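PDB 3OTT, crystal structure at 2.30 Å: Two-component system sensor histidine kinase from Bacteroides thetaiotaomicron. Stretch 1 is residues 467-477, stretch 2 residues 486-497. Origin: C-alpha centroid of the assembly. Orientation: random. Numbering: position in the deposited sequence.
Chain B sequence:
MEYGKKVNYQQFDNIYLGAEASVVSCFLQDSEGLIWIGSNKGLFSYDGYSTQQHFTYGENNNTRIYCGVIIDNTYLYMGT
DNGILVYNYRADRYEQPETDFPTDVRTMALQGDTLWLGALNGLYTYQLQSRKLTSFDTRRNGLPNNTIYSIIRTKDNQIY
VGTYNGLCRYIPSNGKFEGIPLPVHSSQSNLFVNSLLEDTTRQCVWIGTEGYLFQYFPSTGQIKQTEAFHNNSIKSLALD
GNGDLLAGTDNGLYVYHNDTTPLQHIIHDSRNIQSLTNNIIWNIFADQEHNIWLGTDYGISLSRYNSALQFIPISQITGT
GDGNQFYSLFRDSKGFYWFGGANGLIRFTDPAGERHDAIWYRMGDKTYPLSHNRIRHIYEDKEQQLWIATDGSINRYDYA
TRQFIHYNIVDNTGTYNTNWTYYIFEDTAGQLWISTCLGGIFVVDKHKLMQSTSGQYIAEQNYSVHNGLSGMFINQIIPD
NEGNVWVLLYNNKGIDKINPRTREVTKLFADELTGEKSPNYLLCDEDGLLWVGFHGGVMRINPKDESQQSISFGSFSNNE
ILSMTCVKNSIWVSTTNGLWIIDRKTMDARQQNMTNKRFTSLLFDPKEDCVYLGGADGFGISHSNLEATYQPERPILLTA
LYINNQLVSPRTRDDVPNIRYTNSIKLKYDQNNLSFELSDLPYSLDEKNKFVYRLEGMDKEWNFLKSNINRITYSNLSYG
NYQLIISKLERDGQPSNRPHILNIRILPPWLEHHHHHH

Stretch 1, residues 467-477: NGLSGMFINQI
Stretch 2, residues 486-497: WVLLYNNKGIDK

Strands 474-477 and 486-489 run antiparallel, their axes 156° apart and 4.6 Å at closest approach. I474 pairs with L489 and I477 with V487 as non-hydrogen-bonded pairs (CA-CA 4.4 and 4.5 Å), Q476 with L488 as a hydrogen-bonded one. The register shifts by one at a beta bulge, where N475 turns to phi/psi -83/-51°.

Backbone hydrogen bonds carry the ladder: Y490 N to F473 O, 2.8 Å; L488 N to Q476 O, 2.8 Å. The bulge brings two donors to one carbonyl, N475 N to L488 O at 2.8 Å and, weakly, Q476 N to L488 O at 3.5 Å.

Apolar side chains fill the face shared by I474, I477, V487 and L489. I474 (chi1 m) places CG2 3.7 Å from V487 CG1 and CG1 4.0 Å from L489 CD2; V487 is t, L489 m,p. On the other face L488 (t,m) packs its CG 3.8 Å from Q476 OE1, and its CD1 lies 3.2 Å from N475 CB.

Polar groups fasten the loop before the first strand. Buried D496 (m), on strand 495-497, accepts S470 N at OD2 (2.9 Å), while S470 OG (m) lies 2.7 Å from D496 OD1. N492 ND2 (chi1 t) adds a weak bond to S470 O, 3.3 Å. Together the stretches bury 688 Å².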

ATOM      1  N   ASN B 467     -10.003  -7.138  49.408  1.00 27.92           N
ATOM      2  CA  ASN B 467     -11.417  -7.145  49.791  1.00 28.50           C
ATOM      3  C   ASN B 467     -12.289  -8.210  49.047  1.00 27.48           C
ATOM      4  O   ASN B 467     -13.467  -7.981  48.807  1.00 28.27           O
ATOM      5  CB  ASN B 467     -12.016  -5.701  49.733  1.00 27.47           C
ATOM      6  CG  ASN B 467     -12.035  -5.144  48.323  1.00 27.02           C
ATOM      7  OD1 ASN B 467     -11.741  -5.861  47.374  1.00 22.55           O
ATOM      8  ND2 ASN B 467     -12.372  -3.860  48.174  1.00 27.91           N
ATOM      9  N   GLY B 468     -11.701  -9.369  48.727  1.00 26.77           N
ATOM     10  CA  GLY B 468     -12.453 -10.561  48.306  1.00 25.03           C
ATOM     11  C   GLY B 468     -12.063 -11.149  46.954  1.00 23.75           C
ATOM     12  O   GLY B 468     -12.337 -12.300  46.708  1.00 23.27           O
ATOM     13  N   LEU B 469     -11.437 -10.394  46.065  1.00 23.20           N
ATOM     14  CA  LEU B 469     -11.018 -11.019  44.781  1.00 24.06           C
ATOM     15  C   LEU B 469      -9.976 -12.108  44.940  1.00 23.91           C
ATOM     16  O   LEU B 469      -9.218 -12.114  45.890  1.00 24.18           O
ATOM     17  CB  LEU B 469     -10.493 -10.022  43.765  1.00 23.26           C
ATOM     18  CG  LEU B 469     -11.458  -9.088  43.098  1.00 22.71           C
ATOM     19  CD1 LEU B 469     -10.670  -8.336  42.069  1.00 21.23           C
ATOM     20  CD2 LEU B 469     -12.551  -9.919  42.481  1.00 26.01           C
ATOM     21  N   SER B 470     -10.000 -13.030  43.993  1.00 24.74           N
ATOM     22  CA  SER B 470      -9.096 -14.183  43.916  1.00 26.65           C
ATOM     23  C   SER B 470      -7.735 -13.859  43.355  1.00 25.47           C
ATOM     24  O   SER B 470      -6.871 -14.739  43.349  1.00 26.90           O
ATOM     25  CB  SER B 470      -9.729 -15.251  42.995  1.00 27.44           C
ATOM     26  OG  SER B 470     -10.953 -15.770  43.581  1.00 33.59           O
ATOM     27  N   GLY B 471      -7.553 -12.635  42.849  1.00 24.69           N
ATOM     28  CA  GLY B 471      -6.338 -12.201  42.131  1.00 23.28           C
ATOM     29  C   GLY B 471      -6.462 -10.787  41.584  1.00 22.86           C
ATOM     30  O   GLY B 471      -7.520 -10.155  41.712  1.00 21.83           O
ATOM     31  N   MET B 472      -5.395 -10.280  40.955  1.00 23.03           N
ATOM     32  CA  MET B 472      -5.337  -8.876  40.543  1.00 23.06           C
ATOM     33  C   MET B 472      -5.377  -8.702  39.017  1.00 23.75           C
ATOM     34  O   MET B 472      -5.577  -7.561  38.531  1.00 22.35           O
ATOM     35  CB  MET B 472      -4.124  -8.164  41.142  1.00 23.29           C
ATOM     36  CG  MET B 472      -4.234  -7.937  42.670  1.00 26.09           C
ATOM     37  SD  MET B 472      -5.673  -6.901  43.129  1.00 32.69           S
ATOM     38  CE  MET B 472      -5.156  -5.275  42.684  1.00 23.80           C
ATOM     39  N   PHE B 473      -5.210  -9.824  38.297  1.00 24.18           N
ATOM     40  CA  PHE B 473      -5.300  -9.869  36.831  1.00 26.30           C
ATOM     41  C   PHE B 473      -6.662 -10.323  36.359  1.00 23.90           C
ATOM     42  O   PHE B 473      -7.005 -11.536  36.335  1.00 21.66           O
ATOM     43  CB  PHE B 473      -4.209 -10.734  36.205  1.00 27.06           C
ATOM     44  CG  PHE B 473      -2.986 -10.817  37.055  1.00 38.14           C
ATOM     45  CD1 PHE B 473      -1.873  -9.999  36.783  1.00 45.61           C
ATOM     46  CD2 PHE B 473      -2.965 -11.655  38.184  1.00 45.25           C
ATOM     47  CE1 PHE B 473      -0.738 -10.040  37.592  1.00 50.30           C
ATOM     48  CE2 PHE B 473      -1.847 -11.708  39.011  1.00 50.15           C
ATOM     49  CZ  PHE B 473      -0.716 -10.902  38.708  1.00 52.50           C
ATOM     50  N   ILE B 474      -7.415  -9.331  35.941  1.00 22.90           N
ATOM     51  CA  ILE B 474      -8.803  -9.571  35.586  1.00 24.16           C
ATOM     52  C   ILE B 474      -9.030  -9.401  34.081  1.00 24.98           C
ATOM     53  O   ILE B 474      -8.712  -8.356  33.521  1.00 25.12           O
ATOM     54  CB  ILE B 474      -9.711  -8.731  36.465  1.00 23.64           C
ATOM     55  CG1 ILE B 474      -9.691  -9.310  37.887  1.00 26.51           C
ATOM     56  CG2 ILE B 474     -11.145  -8.960  36.091  1.00 23.51           C
ATOM     57  CD1 ILE B 474      -8.827  -8.749  38.808  1.00 23.80           C
ATOM     58  N   ASN B 475      -9.518 -10.447  33.423  1.00 26.63           N
ATOM     59  CA  ASN B 475      -9.728 -10.421  31.982  1.00 27.89           C
ATOM     60  C   ASN B 475     -11.043  -9.787  31.549  1.00 27.72           C
ATOM     61  O   ASN B 475     -11.014  -8.999  30.644  1.00 30.18           O
ATOM     62  CB  ASN B 475      -9.554 -11.811  31.313  1.00 28.56           C
ATOM     63  CG  ASN B 475      -8.042 -12.199  31.011  1.00 36.21           C
ATOM     64  OD1 ASN B 475      -7.135 -11.974  31.818  1.00 41.90           O
ATOM     65  ND2 ASN B 475      -7.814 -12.832  29.850  1.00 40.25           N
ATOM     66  N   GLN B 476     -12.183 -10.201  32.114  1.00 26.70           N
ATOM     67  CA  GLN B 476     -13.555  -9.808  31.689  1.00 24.97           C
ATOM     68  C   GLN B 476     -14.498  -9.799  32.908  1.00 22.79           C
ATOM     69  O   GLN B 476     -14.419 -10.667  33.798  1.00 21.64           O
ATOM     70  CB  GLN B 476     -14.185 -10.829  30.739  1.00 25.29           C
ATOM     71  CG  GLN B 476     -13.731 -10.795  29.310  1.00 30.18           C
ATOM     72  CD  GLN B 476     -13.546 -12.191  28.723  1.00 34.15           C
ATOM     73  OE1 GLN B 476     -12.713 -12.955  29.182  1.00 38.11           O
ATOM     74  NE2 GLN B 476     -14.300 -12.509  27.711  1.00 35.24           N
ATOM     75  N   ILE B 477     -15.389  -8.825  32.927  1.00 20.27           N
ATOM     76  CA  ILE B 477     -16.328  -8.669  34.010  1.00 18.69           C
ATOM     77  C   ILE B 477     -17.675  -8.529  33.297  1.00 19.50           C
ATOM     78  O   ILE B 477     -17.773  -7.736  32.377  1.00 19.12           O
ATOM     79  CB  ILE B 477     -15.981  -7.458  34.921  1.00 17.79           C
ATOM     80  CG1 ILE B 477     -15.694  -6.177  34.092  1.00 17.38           C
ATOM     81  CG2 ILE B 477     -14.742  -7.750  35.775  1.00 14.95           C
ATOM     82  CD1 ILE B 477     -15.387  -4.896  34.895  1.00 14.66           C
ATOM     83  N   TRP B 486     -19.939 -10.922  37.301  1.00 17.15           N
ATOM     84  CA  TRP B 486     -19.162 -12.147  37.219  1.00 17.18           C
ATOM     85  C   TRP B 486     -17.822 -11.788  36.599  1.00 16.94           C
ATOM     86  O   TRP B 486     -17.757 -10.941  35.691  1.00 15.10           O
ATOM     87  CB  TRP B 486     -19.872 -13.225  36.382  1.00 16.95           C
ATOM     88  CG  TRP B 486     -21.148 -13.701  37.014  1.00 17.20           C
ATOM     89  CD1 TRP B 486     -22.374 -13.115  36.928  1.00 18.50           C
ATOM     90  CD2 TRP B 486     -21.309 -14.841  37.829  1.00 17.85           C
ATOM     91  NE1 TRP B 486     -23.289 -13.806  37.644  1.00 17.45           N
ATOM     92  CE2 TRP B 486     -22.670 -14.881  38.220  1.00 18.42           C
ATOM     93  CE3 TRP B 486     -20.435 -15.822  38.300  1.00 17.15           C
ATOM     94  CZ2 TRP B 486     -23.193 -15.883  39.048  1.00 19.07           C
ATOM     95  CZ3 TRP B 486     -20.947 -16.837  39.131  1.00 22.37           C
ATOM     96  CH2 TRP B 486     -22.318 -16.864  39.493  1.00 22.50           C
ATOM     97  N   VAL B 487     -16.780 -12.444  37.095  1.00 17.13           N
ATOM     98  CA  VAL B 487     -15.417 -11.969  36.911  1.00 19.16           C
ATOM     99  C   VAL B 487     -14.537 -13.124  36.428  1.00 18.77           C
ATOM    100  O   VAL B 487     -14.436 -14.155  37.109  1.00 18.69           O
ATOM    101  CB  VAL B 487     -14.867 -11.532  38.241  1.00 18.47           C
ATOM    102  CG1 VAL B 487     -13.392 -11.091  38.081  1.00 21.42           C
ATOM    103  CG2 VAL B 487     -15.725 -10.452  38.825  1.00 22.28           C
ATOM    104  N   LEU B 488     -13.944 -12.955  35.256  1.00 18.78           N
ATOM    105  CA  LEU B 488     -12.955 -13.902  34.747  1.00 19.75           C
ATOM    106  C   LEU B 488     -11.528 -13.388  35.104  1.00 19.87           C
ATOM    107  O   LEU B 488     -11.168 -12.260  34.738  1.00 18.42           O
ATOM    108  CB  LEU B 488     -13.184 -14.053  33.246  1.00 20.34           C
ATOM    109  CG  LEU B 488     -12.353 -15.025  32.378  1.00 24.64           C
ATOM    110  CD1 LEU B 488     -10.925 -14.554  32.353  1.00 26.66           C
ATOM    111  CD2 LEU B 488     -12.387 -16.544  32.808  1.00 19.58           C
ATOM    112  N   LEU B 489     -10.771 -14.174  35.885  1.00 20.47           N
ATOM    113  CA  LEU B 489      -9.367 -13.871  36.229  1.00 22.10           C
ATOM    114  C   LEU B 489      -8.367 -14.667  35.380  1.00 22.57           C
ATOM    115  O   LEU B 489      -8.662 -15.738  34.948  1.00 22.15           O
ATOM    116  CB  LEU B 489      -9.070 -14.074  37.739  1.00 22.62           C
ATOM    117  CG  LEU B 489     -10.073 -13.311  38.640  1.00 23.27           C
ATOM    118  CD1 LEU B 489     -11.322 -14.169  38.964  1.00 27.52           C
ATOM    119  CD2 LEU B 489      -9.459 -12.773  39.871  1.00 21.68           C
ATOM    120  N   TYR B 490      -7.186 -14.114  35.139  1.00 24.26           N
ATOM    121  CA  TYR B 490      -6.179 -14.773  34.305  1.00 26.19           C
ATOM    122  C   TYR B 490      -5.602 -15.975  35.085  1.00 27.09           C
ATOM    123  O   TYR B 490      -5.221 -15.851  36.273  1.00 25.78           O
ATOM    124  CB  TYR B 490      -5.098 -13.756  33.915  1.00 26.30           C
ATOM    125  CG  TYR B 490      -3.891 -14.324  33.158  1.00 34.64           C
ATOM    126  CD1 TYR B 490      -3.987 -14.674  31.792  1.00 38.91           C
ATOM    127  CD2 TYR B 490      -2.637 -14.513  33.802  1.00 40.93           C
ATOM    128  CE1 TYR B 490      -2.886 -15.192  31.078  1.00 41.32           C
ATOM    129  CE2 TYR B 490      -1.506 -15.043  33.085  1.00 44.08           C
ATOM    130  CZ  TYR B 490      -1.651 -15.360  31.717  1.00 44.94           C
ATOM    131  OH  TYR B 490      -0.579 -15.878  30.993  1.00 47.77           O
ATOM    132  N   ASN B 491      -5.548 -17.129  34.425  1.00 28.32           N
ATOM    133  CA  ASN B 491      -4.915 -18.367  35.006  1.00 30.68           C
ATOM    134  C   ASN B 491      -5.181 -18.583  36.514  1.00 29.93           C
ATOM    135  O   ASN B 491      -4.285 -18.594  37.343  1.00 30.34           O
ATOM    136  CB  ASN B 491      -3.407 -18.497  34.647  1.00 31.72           C
ATOM    137  CG  ASN B 491      -2.870 -19.953  34.851  1.00 37.18           C
ATOM    138  OD1 ASN B 491      -3.553 -20.943  34.505  1.00 42.22           O
ATOM    139  ND2 ASN B 491      -1.668 -20.079  35.441  1.00 37.52           N
ATOM    140  N   ASN B 492      -6.463 -18.745  36.826  1.00 29.30           N
ATOM    141  CA  ASN B 492      -6.993 -18.855  38.185  1.00 28.35           C
ATOM    142  C   ASN B 492      -7.917 -20.086  38.238  1.00 27.51           C
ATOM    143  O   ASN B 492      -7.957 -20.872  37.292  1.00 28.48           O
ATOM    144  CB  ASN B 492      -7.808 -17.591  38.499  1.00 27.68           C
ATOM    145  CG  ASN B 492      -7.853 -17.262  40.010  1.00 28.60           C
ATOM    146  OD1 ASN B 492      -8.571 -17.895  40.779  1.00 27.07           O
ATOM    147  ND2 ASN B 492      -7.090 -16.259  40.411  1.00 26.44           N
ATOM    148  N   LYS B 493      -8.685 -20.229  39.300  1.00 25.91           N
ATOM    149  CA  LYS B 493      -9.578 -21.392  39.453  1.00 25.33           C
ATOM    150  C   LYS B 493     -10.999 -20.854  39.666  1.00 23.42           C
ATOM    151  O   LYS B 493     -11.213 -20.021  40.523  1.00 22.18           O
ATOM    152  CB  LYS B 493      -9.135 -22.280  40.662  1.00 26.18           C
ATOM    153  CG  LYS B 493      -7.595 -22.621  40.698  1.00 29.36           C
ATOM    154  CD  LYS B 493      -7.145 -23.801  41.640  1.00 35.66           C
ATOM    155  CE  LYS B 493      -7.332 -23.511  43.154  1.00 41.70           C
ATOM    156  NZ  LYS B 493      -6.034 -23.310  43.978  1.00 45.02           N
ATOM    157  N   GLY B 494     -11.958 -21.326  38.896  1.00 22.16           N
ATOM    158  CA  GLY B 494     -13.316 -20.873  39.044  1.00 22.79           C
ATOM    159  C   GLY B 494     -13.482 -19.456  38.470  1.00 22.42           C
ATOM    160  O   GLY B 494     -12.594 -18.941  37.747  1.00 22.14           O
ATOM    161  N   ILE B 495     -14.611 -18.843  38.794  1.00 21.80           N
ATOM    162  CA  ILE B 495     -14.906 -17.428  38.471  1.00 21.60           C
ATOM    163  C   ILE B 495     -15.505 -16.764  39.716  1.00 21.56           C
ATOM    164  O   ILE B 495     -16.097 -17.411  40.575  1.00 21.83           O
ATOM    165  CB  ILE B 495     -15.849 -17.253  37.179  1.00 22.10           C
ATOM    166  CG1 ILE B 495     -17.170 -17.961  37.372  1.00 22.37           C
ATOM    167  CG2 ILE B 495     -15.158 -17.745  35.836  1.00 20.95           C
ATOM    168  CD1 ILE B 495     -18.160 -17.721  36.192  1.00 27.59           C
ATOM    169  N   ASP B 496     -15.297 -15.469  39.842  1.00 21.88           N
ATOM    170  CA  ASP B 496     -15.699 -14.779  41.043  1.00 22.93           C
ATOM    171  C   ASP B 496     -17.054 -14.158  40.749  1.00 22.41           C
ATOM    172  O   ASP B 496     -17.341 -13.829  39.588  1.00 22.41           O
ATOM    173  CB  ASP B 496     -14.638 -13.735  41.468  1.00 23.02           C
ATOM    174  CG  ASP B 496     -13.444 -14.364  42.275  1.00 29.02           C
ATOM    175  OD1 ASP B 496     -13.466 -15.573  42.563  1.00 31.01           O
ATOM    176  OD2 ASP B 496     -12.460 -13.651  42.635  1.00 35.56           O
ATOM    177  N   LYS B 497     -17.878 -14.047  41.788  1.00 21.59           N
ATOM    178  CA  LYS B 497     -19.197 -13.452  41.714  1.00 22.04           C
ATOM    179  C   LYS B 497     -19.214 -12.317  42.721  1.00 21.86           C
ATOM    180  O   LYS B 497     -18.982 -12.544  43.920  1.00 23.11           O
ATOM    181  CB  LYS B 497     -20.311 -14.459  42.017  1.00 22.14           C
ATOM    182  CG  LYS B 497     -21.725 -13.794  42.075  1.00 25.48           C
ATOM    183  CD  LYS B 497     -22.945 -14.726  42.339  1.00 27.34           C
ATOM    184  CE  LYS B 497     -22.982 -15.271  43.756  1.00 32.16           C
ATOM    185  NZ  LYS B 497     -23.743 -14.425  44.643  1.00 34.61           N
TER